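Local coordinates for putative peptidase (Chlamydophila abortus, PDB 3CE2), which is a putative zinc metallopeptidase of the M3B (oligopeptidase F) family that probably degrades small bioactive peptides, at residues F156-T164 with K261-Y272; V88-T99 with N367-G378. All coordinates share one frame; numbering follows the deposited sequence.

Contact 1 (F156-T164 with K261-Y272); sequences FRLSIHTGT and KRYNSCLQAALY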
loop_
_atom_site.group_PDB
_atom_site.type_symbol
_atom_site.label_atom_id
_atom_site.label_comp_id
_atom_site.label_asym_id
_atom_site.label_seq_id
_atom_site.Cartn_x
_atom_site.Cartn_y
_atom_site.Cartn_z
ATOM N N PHE A 156 -11.479 19.546 10.748
ATOM C CA PHE A 156 -12.473 20.595 10.464
ATOM C C PHE A 156 -12.917 20.611 8.996
ATOM O O PHE A 156 -13.982 21.111 8.676
ATOM C CB PHE A 156 -11.939 21.991 10.832
ATOM C CG PHE A 156 -11.658 22.206 12.313
ATOM C CD1 PHE A 156 -12.559 21.806 13.286
ATOM C CD2 PHE A 156 -10.507 22.859 12.718
ATOM C CE1 PHE A 156 -12.307 22.029 14.647
ATOM C CE2 PHE A 156 -10.248 23.073 14.065
ATOM C CZ PHE A 156 -11.167 22.653 15.033
ATOM N N ARG A 157 -12.103 20.078 8.098
ATOM C CA ARG A 157 -12.498 20.054 6.696
ATOM C C ARG A 157 -13.749 19.207 6.480
ATOM O O ARG A 157 -14.404 19.297 5.438
ATOM C CB ARG A 157 -11.342 19.539 5.812
ATOM C CG ARG A 157 -10.444 20.667 5.330
ATOM C CD ARG A 157 -9.175 20.184 4.622
ATOM N NE ARG A 157 -9.411 19.884 3.213
ATOM C CZ ARG A 157 -9.614 18.661 2.747
ATOM N NH1 ARG A 157 -9.579 17.617 3.590
ATOM N NH2 ARG A 157 -9.837 18.497 1.449
ATOM N N LEU A 158 -14.072 18.375 7.462
ATOM C CA LEU A 158 -15.173 17.424 7.326
ATOM C C LEU A 158 -16.524 18.035 7.691
ATOM O O LEU A 158 -17.575 17.452 7.441
ATOM C CB LEU A 158 -14.902 16.154 8.155
ATOM C CG LEU A 158 -13.782 15.275 7.560
ATOM C CD1 LEU A 158 -13.411 14.061 8.422
ATOM C CD2 LEU A 158 -14.128 14.878 6.141
ATOM N N SER A 159 -16.481 19.218 8.281
ATOM C CA SER A 159 -17.682 19.925 8.709
ATOM C C SER A 159 -18.653 20.153 7.546
ATOM O O SER A 159 -19.850 19.938 7.688
ATOM C CB SER A 159 -17.281 21.278 9.305
ATOM O OG SER A 159 -16.634 22.073 8.308
ATOM N N ILE A 160 -18.147 20.590 6.400
ATOM C CA ILE A 160 -19.029 20.887 5.281
ATOM C C ILE A 160 -19.655 19.647 4.605
ATOM O O ILE A 160 -20.453 19.773 3.672
ATOM C CB ILE A 160 -18.306 21.758 4.236
ATOM C CG1 ILE A 160 -17.105 21.016 3.638
ATOM C CG2 ILE A 160 -17.831 23.054 4.875
ATOM C CD1 ILE A 160 -16.524 21.708 2.383
ATOM N N HIS A 161 -19.276 18.452 5.055
ATOM C CA HIS A 161 -19.845 17.208 4.535
ATOM C C HIS A 161 -20.294 16.352 5.715
ATOM O O HIS A 161 -20.183 15.138 5.674
ATOM C CB HIS A 161 -18.814 16.412 3.708
ATOM C CG HIS A 161 -18.282 17.137 2.509
ATOM N ND1 HIS A 161 -19.003 17.290 1.345
ATOM C CD2 HIS A 161 -17.076 17.709 2.274
ATOM C CE1 HIS A 161 -18.282 17.951 0.454
ATOM N NE2 HIS A 161 -17.106 18.219 0.994
ATOM N N THR A 162 -20.750 16.996 6.784
ATOM C CA THR A 162 -21.247 16.312 7.973
ATOM C C THR A 162 -22.544 16.987 8.422
ATOM O O THR A 162 -22.549 18.181 8.761
ATOM C CB THR A 162 -20.227 16.366 9.122
ATOM O OG1 THR A 162 -19.050 15.648 8.755
ATOM C CG2 THR A 162 -20.771 15.748 10.390
ATOM N N GLY A 163 -23.638 16.221 8.416
ATOM C CA GLY A 163 -24.964 16.754 8.727
ATOM C C GLY A 163 -25.325 16.676 10.203
ATOM O O GLY A 163 -24.460 16.482 11.064
ATOM N N THR A 164 -26.611 16.826 10.500
ATOM C CA THR A 164 -27.071 16.822 11.881
ATOM C C THR A 164 -26.763 15.468 12.498
ATOM O O THR A 164 -26.609 14.483 11.801
ATOM C CB THR A 164 -28.581 17.110 11.978
ATOM O OG1 THR A 164 -29.307 15.895 11.747
ATOM C CG2 THR A 164 -29.004 18.196 10.946
ATOM N N LYS A 261 -23.621 12.980 1.752
ATOM C CA LYS A 261 -22.672 13.752 2.525
ATOM C C LYS A 261 -22.256 15.026 1.782
ATOM O O LYS A 261 -21.300 15.696 2.154
ATOM C CB LYS A 261 -21.483 12.901 2.942
ATOM C CG LYS A 261 -21.826 11.905 4.012
ATOM C CD LYS A 261 -20.570 11.354 4.677
ATOM C CE LYS A 261 -20.730 9.859 4.874
ATOM N NZ LYS A 261 -19.447 9.120 5.012
ATOM N N ARG A 262 -23.002 15.346 0.732
ATOM C CA ARG A 262 -22.872 16.611 0.022
ATOM C C ARG A 262 -21.683 16.629 -0.918
ATOM O O ARG A 262 -21.149 17.693 -1.227
ATOM C CB ARG A 262 -22.859 17.819 0.983
ATOM C CG ARG A 262 -24.213 18.077 1.695
ATOM C CD ARG A 262 -24.402 19.538 2.196
ATOM N NE ARG A 262 -23.781 19.825 3.499
ATOM C CZ ARG A 262 -23.608 18.946 4.496
ATOM N NH1 ARG A 262 -24.024 17.677 4.383
ATOM N NH2 ARG A 262 -23.019 19.344 5.626
ATOM N N TYR A 263 -21.285 15.455 -1.396
ATOM C CA TYR A 263 -20.273 15.394 -2.449
ATOM C C TYR A 263 -20.954 15.319 -3.800
ATOM O O TYR A 263 -22.061 14.814 -3.893
ATOM C CB TYR A 263 -19.350 14.184 -2.284
ATOM C CG TYR A 263 -18.518 14.165 -1.016
ATOM C CD1 TYR A 263 -17.397 14.996 -0.861
ATOM C CD2 TYR A 263 -18.817 13.289 0.007
ATOM C CE1 TYR A 263 -16.633 14.958 0.304
ATOM C CE2 TYR A 263 -18.045 13.237 1.164
ATOM C CZ TYR A 263 -16.968 14.073 1.308
ATOM O OH TYR A 263 -16.234 13.995 2.467
ATOM N N ASN A 264 -20.271 15.792 -4.836
ATOM C CA ASN A 264 -20.794 15.832 -6.194
ATOM C C ASN A 264 -20.541 14.585 -7.023
ATOM O O ASN A 264 -20.903 14.540 -8.203
ATOM C CB ASN A 264 -20.190 17.022 -6.942
ATOM C CG ASN A 264 -20.740 18.346 -6.462
ATOM O OD1 ASN A 264 -21.955 18.510 -6.302
ATOM N ND2 ASN A 264 -19.851 19.304 -6.227
ATOM N N SER A 265 -19.889 13.594 -6.427
ATOM C CA SER A 265 -19.570 12.343 -7.106
ATOM C C SER A 265 -18.815 11.499 -6.103
ATOM O O SER A 265 -18.371 12.022 -5.084
ATOM C CB SER A 265 -18.685 12.598 -8.312
ATOM O OG SER A 265 -17.428 13.048 -7.863
ATOM N N CYS A 266 -18.656 10.206 -6.387
ATOM C CA CYS A 266 -18.041 9.287 -5.427
ATOM C C CYS A 266 -16.551 9.501 -5.377
ATOM O O CYS A 266 -15.940 9.389 -4.307
ATOM C CB CYS A 266 -18.342 7.840 -5.796
ATOM S SG CYS A 266 -20.093 7.536 -5.965
ATOM N N LEU A 267 -15.979 9.806 -6.544
ATOM C CA LEU A 267 -14.579 10.176 -6.648
ATOM C C LEU A 267 -14.230 11.298 -5.673
ATOM O O LEU A 267 -13.260 11.180 -4.915
ATOM C CB LEU A 267 -14.234 10.594 -8.074
ATOM C CG LEU A 267 -12.767 10.976 -8.319
ATOM C CD1 LEU A 267 -11.789 9.791 -8.178
ATOM C CD2 LEU A 267 -12.646 11.587 -9.685
ATOM N N GLN A 268 -15.024 12.370 -5.666
ATOM C CA GLN A 268 -14.737 13.517 -4.777
ATOM C C GLN A 268 -14.875 13.089 -3.351
ATOM O O GLN A 268 -14.124 13.541 -2.496
ATOM C CB GLN A 268 -15.654 14.713 -5.031
ATOM C CG GLN A 268 -15.403 15.415 -6.367
ATOM C CD GLN A 268 -16.148 16.749 -6.515
ATOM O OE1 GLN A 268 -17.289 16.897 -6.066
ATOM N NE2 GLN A 268 -15.496 17.721 -7.160
ATOM N N ALA A 269 -15.837 12.208 -3.096
ATOM C CA ALA A 269 -16.021 11.668 -1.752
ATOM C C ALA A 269 -14.770 10.945 -1.276
ATOM O O ALA A 269 -14.358 11.097 -0.138
ATOM C CB ALA A 269 -17.244 10.738 -1.685
ATOM N N ALA A 270 -14.171 10.163 -2.160
ATOM C CA ALA A 270 -12.978 9.395 -1.822
ATOM C C ALA A 270 -11.693 10.222 -1.792
ATOM O O ALA A 270 -10.760 9.891 -1.077
ATOM C CB ALA A 270 -12.828 8.232 -2.796
ATOM N N LEU A 271 -11.635 11.286 -2.578
ATOM C CA LEU A 271 -10.397 12.049 -2.724
ATOM C C LEU A 271 -10.269 13.159 -1.695
ATOM O O LEU A 271 -9.215 13.788 -1.560
ATOM C CB LEU A 271 -10.313 12.668 -4.122
ATOM C CG LEU A 271 -10.123 11.747 -5.323
ATOM C CD1 LEU A 271 -9.661 12.573 -6.485
ATOM C CD2 LEU A 271 -9.116 10.674 -5.047
ATOM N N TYR A 272 -11.338 13.394 -0.960
ATOM C CA TYR A 272 -11.408 14.555 -0.086
ATOM C C TYR A 272 -10.485 14.444 1.118
ATOM O O TYR A 272 -9.760 15.384 1.447
ATOM C CB TYR A 272 -12.854 14.779 0.368
ATOM C CG TYR A 272 -13.079 16.101 1.056
ATOM C CD1 TYR A 272 -13.059 17.306 0.339
ATOM C CD2 TYR A 272 -13.293 16.152 2.431
ATOM C CE1 TYR A 272 -13.258 18.524 0.981
ATOM C CE2 TYR A 272 -13.513 17.354 3.077
ATOM C CZ TYR A 272 -13.493 18.539 2.360
ATOM O OH TYR A 272 -13.719 19.723 3.047
#
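The Y272 ring is held between two side chains of the 156-164 loop, R157 on one face and H161 on the other. The R157 guanidinium lies nearly flat on the ring, the planes 21° apart and CZ 4.0 Å from the centroid of Y272, a cation-pi stack. At the edge of the guanidinium, R157 NH1 and NH2 both donate to the backbone O of Y272, each nitrogen 3.1 Å from that oxygen; a bend at chi3 (84°) turns the R157 chain into this end-on grip. In return Y272 OH donates to R157 O. Ring, guanidinium and two carbonyls thus close a reciprocal clasp that should limit the rotation of both side chains.

Against the other face of Y272 comes the edge of H161, CD2 foremost, in a T-shaped pair with planes at 77°. The imidazole also stacks face to face on Y263, centroids of H161 and Y263 3.8 Å apart, which completes an aromatic cluster of three rings. H161 ND1 donates within the ring plane to K261 O (2.9 Å), which helps to keep the imidazole from turning. L158 CD2 meets the Y272 ring at its edge, 4.0 Å from CE2 of Y272, and I160 CD1 approaches the Y272 hydroxyl. Farther out, I160 O sits over one face of the R262 guanidinium, whose NH2 gives a weak bond to T162 O.

The loop is shaped from within: S159 OG donates to F156 O inside the type I turn 156-159, and T162 OG1 reaches back into it to L158 O. A269 backs the other face of Y263. This surface contact joins the connection between helices 149-156 and 165-174 to the chain running from helix 240-260 into helix 266-271, with L158 and T162 resting on helix 124-129.

Contact 2 (V88-T99 with N367-G378); sequences VYAHLTHDQDIT and NLNKRSGAYSSG
The C-terminal part of helix 66-96 runs roughly antiparallel to strand 375-377, their axes at 150° and 11.1 Å apart at closest approach. This is helix-on-sheet packing against an outer strand of the small mixed sheet beside the HExxH zinc helix 394-416, and the type II turn 367-370 meets the helix end. D95 is the polar hub. Its OD1 receives R371 NE at 3.2 Å in a salt bridge, approached from above the carboxylate plane, with a weaker bond from NH2. Its OD2 takes the Y375 hydroxyl on the anti lone pair, so the two oxygens of one carboxylate hold loop and strand together. Y375 CG sits between its backbone N and carbonyl carbon (chi1 67°), which sends the ring toward the helix, where L92 CD2 meets its edge; the Y375 side chain lies about 8 Å from a bound zinc ion, near H402 and H406 without touching them. I98 CG2 lies over the centre of one face of the R371 guanidinium. At the helix end R371 N donates to D95 O, and just beyond it I98 N donates to N369 O. N367 ND2 donates almost straight, at 177°, to Q96 O, 2.9 Å away.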
loop_
_atom_site.group_PDB
_atom_site.type_symbol
_atom_site.label_atom_id
_atom_site.label_comp_id
_atom_site.label_asym_id
_atom_site.label_seq_id
_atom_site.Cartn_x
_atom_site.Cartn_y
_atom_site.Cartn_z
ATOM N N VAL A 88 3.344 -1.946 20.254
ATOM C CA VAL A 88 4.419 -2.336 19.413
ATOM C C VAL A 88 5.225 -3.388 20.134
ATOM O O VAL A 88 5.577 -4.416 19.554
ATOM C CB VAL A 88 5.265 -1.095 19.041
ATOM C CG1 VAL A 88 6.639 -1.494 18.542
ATOM C CG2 VAL A 88 4.508 -0.262 17.982
ATOM N N TYR A 89 5.493 -3.153 21.410
ATOM C CA TYR A 89 6.291 -4.101 22.187
ATOM C C TYR A 89 5.631 -5.480 22.263
ATOM O O TYR A 89 6.287 -6.492 22.059
ATOM C CB TYR A 89 6.521 -3.592 23.603
ATOM C CG TYR A 89 7.322 -4.559 24.420
ATOM C CD1 TYR A 89 8.700 -4.469 24.453
ATOM C CD2 TYR A 89 6.707 -5.580 25.141
ATOM C CE1 TYR A 89 9.451 -5.343 25.174
ATOM C CE2 TYR A 89 7.456 -6.481 25.871
ATOM C CZ TYR A 89 8.833 -6.350 25.882
ATOM O OH TYR A 89 9.633 -7.203 26.606
ATOM N N ALA A 90 4.339 -5.515 22.580
ATOM C CA ALA A 90 3.593 -6.775 22.662
ATOM C C ALA A 90 3.509 -7.500 21.300
ATOM O O ALA A 90 3.763 -8.708 21.194
ATOM C CB ALA A 90 2.212 -6.522 23.217
ATOM N N HIS A 91 3.164 -6.744 20.266
ATOM C CA HIS A 91 3.015 -7.283 18.907
ATOM C C HIS A 91 4.339 -7.841 18.360
ATOM O O HIS A 91 4.374 -8.901 17.738
ATOM C CB HIS A 91 2.421 -6.202 17.991
ATOM C CG HIS A 91 2.608 -6.466 16.534
ATOM N ND1 HIS A 91 3.616 -5.874 15.792
ATOM C CD2 HIS A 91 1.911 -7.250 15.674
ATOM C CE1 HIS A 91 3.540 -6.297 14.543
ATOM N NE2 HIS A 91 2.513 -7.127 14.443
ATOM N N LEU A 92 5.432 -7.131 18.599
ATOM C CA LEU A 92 6.726 -7.601 18.140
ATOM C C LEU A 92 7.075 -8.889 18.880
ATOM O O LEU A 92 7.622 -9.813 18.284
ATOM C CB LEU A 92 7.814 -6.550 18.390
ATOM C CG LEU A 92 7.857 -5.221 17.642
ATOM C CD1 LEU A 92 9.098 -4.431 18.103
ATOM C CD2 LEU A 92 7.870 -5.418 16.136
ATOM N N THR A 93 6.772 -8.932 20.182
ATOM C CA THR A 93 7.073 -10.096 21.030
ATOM C C THR A 93 6.303 -11.328 20.534
ATOM O O THR A 93 6.880 -12.387 20.308
ATOM C CB THR A 93 6.752 -9.806 22.537
ATOM O OG1 THR A 93 7.702 -8.862 23.061
ATOM C CG2 THR A 93 6.801 -11.088 23.381
ATOM N N HIS A 94 5.004 -11.144 20.335
ATOM C CA HIS A 94 4.124 -12.133 19.760
ATOM C C HIS A 94 4.617 -12.688 18.434
ATOM O O HIS A 94 4.476 -13.866 18.166
ATOM C CB HIS A 94 2.734 -11.518 19.600
ATOM C CG HIS A 94 1.770 -12.365 18.828
ATOM N ND1 HIS A 94 1.296 -13.573 19.296
ATOM C CD2 HIS A 94 1.162 -12.160 17.633
ATOM C CE1 HIS A 94 0.442 -14.076 18.420
ATOM N NE2 HIS A 94 0.342 -13.239 17.402
ATOM N N ASP A 95 5.195 -11.850 17.587
ATOM C CA ASP A 95 5.561 -12.303 16.258
ATOM C C ASP A 95 6.818 -13.159 16.256
ATOM O O ASP A 95 7.118 -13.851 15.267
ATOM C CB ASP A 95 5.706 -11.116 15.317
ATOM C CG ASP A 95 4.368 -10.562 14.870
ATOM O OD1 ASP A 95 3.334 -11.210 15.145
ATOM O OD2 ASP A 95 4.348 -9.478 14.246
ATOM N N GLN A 96 7.558 -13.119 17.359
ATOM C CA GLN A 96 8.739 -13.973 17.499
ATOM C C GLN A 96 8.361 -15.454 17.557
ATOM O O GLN A 96 9.126 -16.312 17.100
ATOM C CB GLN A 96 9.524 -13.587 18.745
ATOM C CG GLN A 96 10.361 -12.361 18.534
ATOM C CD GLN A 96 10.749 -11.667 19.822
ATOM O OE1 GLN A 96 11.395 -10.631 19.791
ATOM N NE2 GLN A 96 10.343 -12.219 20.952
ATOM N N ASP A 97 7.172 -15.719 18.111
ATOM C CA ASP A 97 6.620 -17.065 18.305
ATOM C C ASP A 97 5.104 -16.973 18.515
ATOM O O ASP A 97 4.633 -16.663 19.596
ATOM C CB ASP A 97 7.303 -17.752 19.494
ATOM C CG ASP A 97 6.708 -19.122 19.815
ATOM O OD1 ASP A 97 5.814 -19.623 19.073
ATOM O OD2 ASP A 97 7.141 -19.697 20.842
ATOM N N ILE A 98 4.331 -17.239 17.476
ATOM C CA ILE A 98 2.927 -16.833 17.494
ATOM C C ILE A 98 2.028 -17.720 18.358
ATOM O O ILE A 98 0.868 -17.387 18.625
ATOM C CB ILE A 98 2.378 -16.667 16.075
ATOM C CG1 ILE A 98 2.344 -18.015 15.343
ATOM C CG2 ILE A 98 3.238 -15.635 15.301
ATOM C CD1 ILE A 98 1.784 -17.919 13.888
ATOM N N THR A 99 2.577 -18.836 18.820
ATOM C CA THR A 99 1.808 -19.748 19.656
ATOM C C THR A 99 2.064 -19.541 21.144
ATOM O O THR A 99 1.288 -19.992 21.972
ATOM C CB THR A 99 2.124 -21.199 19.353
ATOM O OG1 THR A 99 3.403 -21.508 19.912
ATOM C CG2 THR A 99 2.104 -21.460 17.849
ATOM N N ASN A 367 12.213 -18.966 12.627
ATOM C CA ASN A 367 12.237 -19.935 13.708
ATOM C C ASN A 367 10.848 -20.508 13.906
ATOM O O ASN A 367 9.870 -19.999 13.347
ATOM C CB ASN A 367 12.818 -19.360 15.005
ATOM C CG ASN A 367 12.021 -18.176 15.549
ATOM O OD1 ASN A 367 12.497 -17.036 15.518
ATOM N ND2 ASN A 367 10.817 -18.438 16.053
ATOM N N LEU A 368 10.755 -21.564 14.694
ATOM C CA LEU A 368 9.496 -22.251 14.839
ATOM C C LEU A 368 8.429 -21.240 15.236
ATOM O O LEU A 368 8.577 -20.551 16.236
ATOM C CB LEU A 368 9.604 -23.350 15.894
ATOM C CG LEU A 368 8.332 -24.194 16.018
ATOM C CD1 LEU A 368 8.237 -25.240 14.897
ATOM C CD2 LEU A 368 8.291 -24.824 17.385
ATOM N N ASN A 369 7.379 -21.129 14.427
ATOM C CA ASN A 369 6.227 -20.292 14.757
ATOM C C ASN A 369 6.415 -18.768 14.749
ATOM O O ASN A 369 5.568 -18.029 15.282
ATOM C CB ASN A 369 5.611 -20.760 16.067
ATOM C CG ASN A 369 4.991 -22.144 15.944
ATOM O OD1 ASN A 369 5.141 -22.967 16.832
ATOM N ND2 ASN A 369 4.307 -22.405 14.825
ATOM N N LYS A 370 7.517 -18.310 14.148
ATOM C CA LYS A 370 7.730 -16.898 13.899
ATOM C C LYS A 370 6.747 -16.438 12.828
ATOM O O LYS A 370 6.507 -17.175 11.882
ATOM C CB LYS A 370 9.161 -16.665 13.422
ATOM C CG LYS A 370 9.521 -15.171 13.285
ATOM C CD LYS A 370 10.930 -15.021 12.743
ATOM C CE LYS A 370 11.299 -13.585 12.467
ATOM N NZ LYS A 370 12.772 -13.492 12.208
ATOM N N ARG A 371 6.162 -15.247 12.975
ATOM C CA ARG A 371 5.267 -14.694 11.941
ATOM C C ARG A 371 5.911 -14.833 10.556
ATOM O O ARG A 371 7.127 -14.664 10.410
ATOM C CB ARG A 371 4.952 -13.224 12.228
ATOM C CG ARG A 371 4.026 -12.543 11.211
ATOM C CD ARG A 371 2.624 -13.087 11.360
ATOM N NE ARG A 371 2.060 -12.778 12.683
ATOM C CZ ARG A 371 1.029 -13.420 13.244
ATOM N NH1 ARG A 371 0.441 -14.430 12.608
ATOM N NH2 ARG A 371 0.590 -13.063 14.448
ATOM N N SER A 372 5.099 -15.145 9.547
ATOM C CA SER A 372 5.574 -15.286 8.158
ATOM C C SER A 372 5.819 -13.961 7.432
ATOM O O SER A 372 5.325 -12.888 7.845
ATOM C CB SER A 372 4.534 -16.047 7.333
ATOM O OG SER A 372 4.819 -17.424 7.346
ATOM N N GLY A 373 6.525 -14.062 6.308
ATOM C CA GLY A 373 6.732 -12.925 5.421
ATOM C C GLY A 373 7.664 -11.879 6.017
ATOM O O GLY A 373 8.678 -12.234 6.626
ATOM N N ALA A 374 7.305 -10.601 5.858
ATOM C CA ALA A 374 8.169 -9.475 6.245
ATOM C C ALA A 374 7.420 -8.159 6.472
ATOM O O ALA A 374 6.342 -7.936 5.912
ATOM C CB ALA A 374 9.258 -9.271 5.202
ATOM N N TYR A 375 8.001 -7.289 7.292
ATOM C CA TYR A 375 7.439 -5.961 7.535
ATOM C C TYR A 375 8.390 -5.037 8.279
ATOM O O TYR A 375 9.435 -5.464 8.759
ATOM C CB TYR A 375 6.112 -6.049 8.312
ATOM C CG TYR A 375 6.245 -6.561 9.728
ATOM C CD1 TYR A 375 6.941 -5.828 10.706
ATOM C CD2 TYR A 375 5.655 -7.771 10.106
ATOM C CE1 TYR A 375 7.044 -6.295 12.020
ATOM C CE2 TYR A 375 5.752 -8.252 11.419
ATOM C CZ TYR A 375 6.444 -7.514 12.371
ATOM O OH TYR A 375 6.549 -8.004 13.658
ATOM N N SER A 376 7.997 -3.762 8.356
ATOM C CA SER A 376 8.633 -2.756 9.195
ATOM C C SER A 376 7.613 -2.248 10.170
ATOM O O SER A 376 6.451 -2.058 9.831
ATOM C CB SER A 376 9.076 -1.572 8.360
ATOM O OG SER A 376 9.464 -2.028 7.088
ATOM N N SER A 377 8.048 -1.994 11.388
ATOM C CA SER A 377 7.140 -1.502 12.391
ATOM C C SER A 377 7.975 -0.706 13.373
ATOM O O SER A 377 9.151 -0.473 13.138
ATOM C CB SER A 377 6.407 -2.678 13.073
ATOM O OG SER A 377 5.546 -2.233 14.105
ATOM N N GLY A 378 7.370 -0.303 14.478
ATOM C CA GLY A 378 8.048 0.514 15.465
ATOM C C GLY A 378 7.060 1.594 15.795
ATOM O O GLY A 378 5.943 1.589 15.287
#

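How the contacts relate
Contact 1 and contact 2 are separate junctions of one largely helical chain, their centres 38 Å apart and their nearest atoms about 24 Å apart. Along the sequence they are nested: 88-99 comes first, then 156-164 and 261-272, and last 367-378, so contact 1 falls inside the long loop that contact 2 closes. They share no helix or strand. Each ties an earlier part of the chain to a segment of the M3 peptidase region, but with different surroundings: of the two, only contact 2 lies near the zinc-binding HExxH helix, linking the N-terminal helices to the active-site side of the protein, while contact 1 joins peripheral loops.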